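Local atomic coordinates of peptidoglycan-binding domain 1 (Burkholderia, PDB entry 5NM7), a protein that is a modular phage endolysin that probably binds peptidoglycan through one domain and cleaves it with a lysozyme-like N-acetylmuramidase domain. Residues Y2-L7 and D54-P59. Residues are numbered along the deposited sequence; the frame is centred on the assembly and turned at random.
With GLY (glycine), chain C.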
loop_
_atom_site.group_PDB
_atom_site.type_symbol
_atom_site.label_atom_id
_atom_site.label_comp_id
_atom_site.label_asym_id
_atom_site.label_seq_id
_atom_site.Cartn_x
_atom_site.Cartn_y
_atom_site.Cartn_z
ATOM N N TYR A 2 12.129 3.992 16.123
ATOM C CA TYR A 2 12.403 5.429 15.773
ATOM C C TYR A 2 11.230 5.996 14.975
ATOM O O TYR A 2 10.505 5.254 14.307
ATOM C CB TYR A 2 13.708 5.588 14.972
ATOM C CG TYR A 2 14.865 4.734 15.467
ATOM C CD1 TYR A 2 15.660 5.138 16.544
ATOM C CD2 TYR A 2 15.151 3.507 14.864
ATOM C CE1 TYR A 2 16.712 4.342 16.995
ATOM C CE2 TYR A 2 16.196 2.708 15.301
ATOM C CZ TYR A 2 16.975 3.123 16.364
ATOM O OH TYR A 2 18.006 2.312 16.786
ATOM N N LYS A 3 11.041 7.309 15.054
ATOM C CA LYS A 3 9.958 7.959 14.320
ATOM C C LYS A 3 10.328 8.001 12.818
ATOM O O LYS A 3 11.522 8.015 12.444
ATOM C CB LYS A 3 9.616 9.350 14.934
ATOM C CG LYS A 3 10.361 10.577 14.390
ATOM C CD LYS A 3 9.457 11.534 13.600
ATOM C CE LYS A 3 8.925 12.688 14.451
ATOM N NZ LYS A 3 9.931 13.785 14.599
ATOM N N THR A 4 9.305 7.975 11.970
ATOM C CA THR A 4 9.498 8.106 10.524
ATOM C C THR A 4 10.000 9.503 10.201
ATOM O O THR A 4 9.430 10.485 10.668
ATOM C CB THR A 4 8.193 7.833 9.750
ATOM O OG1 THR A 4 7.828 6.469 9.952
ATOM C CG2 THR A 4 8.349 8.077 8.254
ATOM N N LEU A 5 11.045 9.585 9.388
ATOM C CA LEU A 5 11.647 10.828 8.988
ATOM C C LEU A 5 11.575 10.992 7.475
ATOM O O LEU A 5 11.711 10.032 6.711
ATOM C CB LEU A 5 13.116 10.893 9.418
ATOM C CG LEU A 5 13.321 10.767 10.928
ATOM C CD1 LEU A 5 14.808 10.719 11.229
ATOM C CD2 LEU A 5 12.677 11.928 11.679
ATOM N N ARG A 6 11.409 12.234 7.062
ATOM C CA ARG A 6 11.291 12.574 5.667
ATOM C C ARG A 6 11.848 13.948 5.398
ATOM O O ARG A 6 12.131 14.736 6.324
ATOM C CB ARG A 6 9.807 12.480 5.225
ATOM C CG ARG A 6 8.888 13.449 5.964
ATOM C CD ARG A 6 7.388 13.324 5.702
ATOM N NE ARG A 6 6.839 12.047 6.156
ATOM C CZ ARG A 6 6.338 11.090 5.366
ATOM N NH1 ARG A 6 6.278 11.219 4.028
ATOM N NH2 ARG A 6 5.870 9.990 5.929
ATOM N N LEU A 7 11.972 14.243 4.115
ATOM C CA LEU A 7 12.467 15.531 3.642
ATOM C C LEU A 7 11.835 16.677 4.410
ATOM O O LEU A 7 10.614 16.746 4.536
ATOM C CB LEU A 7 12.188 15.711 2.152
ATOM C CG LEU A 7 12.829 16.971 1.560
ATOM C CD1 LEU A 7 14.249 16.685 1.134
ATOM C CD2 LEU A 7 12.016 17.533 0.393
ATOM N N ASP A 54 12.191 5.070 -1.698
ATOM C CA ASP A 54 11.289 6.232 -1.659
ATOM C C ASP A 54 11.890 7.439 -0.941
ATOM O O ASP A 54 11.280 8.504 -0.895
ATOM C CB ASP A 54 9.916 5.894 -1.064
ATOM C CG ASP A 54 9.980 5.355 0.361
ATOM O OD1 ASP A 54 11.044 5.495 0.999
ATOM O OD2 ASP A 54 8.946 4.781 0.823
ATOM N N GLY A 55 13.073 7.282 -0.362
ATOM C CA GLY A 55 13.700 8.411 0.335
ATOM C C GLY A 55 13.058 8.777 1.657
ATOM O O GLY A 55 13.391 9.816 2.222
ATOM N N ILE A 56 12.185 7.912 2.182
ATOM C CA ILE A 56 11.505 8.113 3.444
ATOM C C ILE A 56 12.033 7.095 4.436
ATOM O O ILE A 56 11.983 5.886 4.174
ATOM C CB ILE A 56 9.974 7.994 3.299
ATOM C CG1 ILE A 56 9.463 9.097 2.354
ATOM C CG2 ILE A 56 9.276 8.122 4.639
ATOM C CD1 ILE A 56 8.100 8.779 1.756
ATOM N N ALA A 57 12.596 7.598 5.546
ATOM C CA ALA A 57 13.154 6.705 6.569
ATOM C C ALA A 57 12.032 6.299 7.488
ATOM O O ALA A 57 11.813 6.901 8.550
ATOM C CB ALA A 57 14.287 7.382 7.331
ATOM N N GLY A 58 11.318 5.256 7.090
ATOM C CA GLY A 58 10.235 4.722 7.926
ATOM C C GLY A 58 10.674 3.479 8.668
ATOM O O GLY A 58 11.873 3.162 8.696
ATOM N N PRO A 59 9.713 2.726 9.222
ATOM C CA PRO A 59 10.060 1.564 10.073
ATOM C C PRO A 59 10.847 0.476 9.350
ATOM O O PRO A 59 11.742 -0.155 9.926
ATOM C CB PRO A 59 8.693 1.064 10.557
ATOM C CG PRO A 59 7.753 2.190 10.326
ATOM C CD PRO A 59 8.251 2.961 9.179
HETATM N N GLY C . 10.040 3.774 3.141
HETATM C CA GLY C . 9.100 3.318 4.210
HETATM C C GLY C . 9.778 2.578 5.354
HETATM O O GLY C . 9.079 1.911 6.124
HETATM O OXT GLY C . 11.008 2.688 5.537
HETATM O O HOH W 1 11.783 12.152 2.089
#
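Leu-5 and Ala-57 form a single antiparallel bridge, a hydrogen-bonded pair. Leu-5 N donates to Ala-57 O at 2.9 Å, from above the carbonyl plane. Ala-57 N returns a bond to Leu-5 O at 2.8 Å, bent at its hydrogen (140°). Thr-4 CA gives a CH...O contact to Ala-57 O. This is the tight, buried part. Leu-5 CB and Ala-57 CB are 4.2 Å apart here, and both side chains reach Leu-17 of helix 12-23.

The other side is more open. Thr-4 chi1 (-65°) puts OG1 beside the backbone N and CG2 against Ile-56 CG2 (3.7 Å). Thr-4 OG1 lies against Gly-58 CA and Pro-59 CD. Exposed Arg-6 runs alongside Ile-56, whose CG2 sits off-centre over one guanidinium face. A water links Leu-7 N to Gly-55 O.

Segment 54-59, Lys-60 N and Thr-61 OG1 bind a glycine ligand. Asp-54 OD2 accepts from the ligand N at 2.8 Å, as does Ile-56 O at 3.1 Å. Asp-54 OD1 closes an Asx turn onto Ile-56 N. Gly-58, at the N-cap position of helix 59-67, gives the ligand carboxylate a weak bond. The bridge ties the irregular N-terminal segment to a ligand-binding loop of the helical peptidoglycan-binding domain.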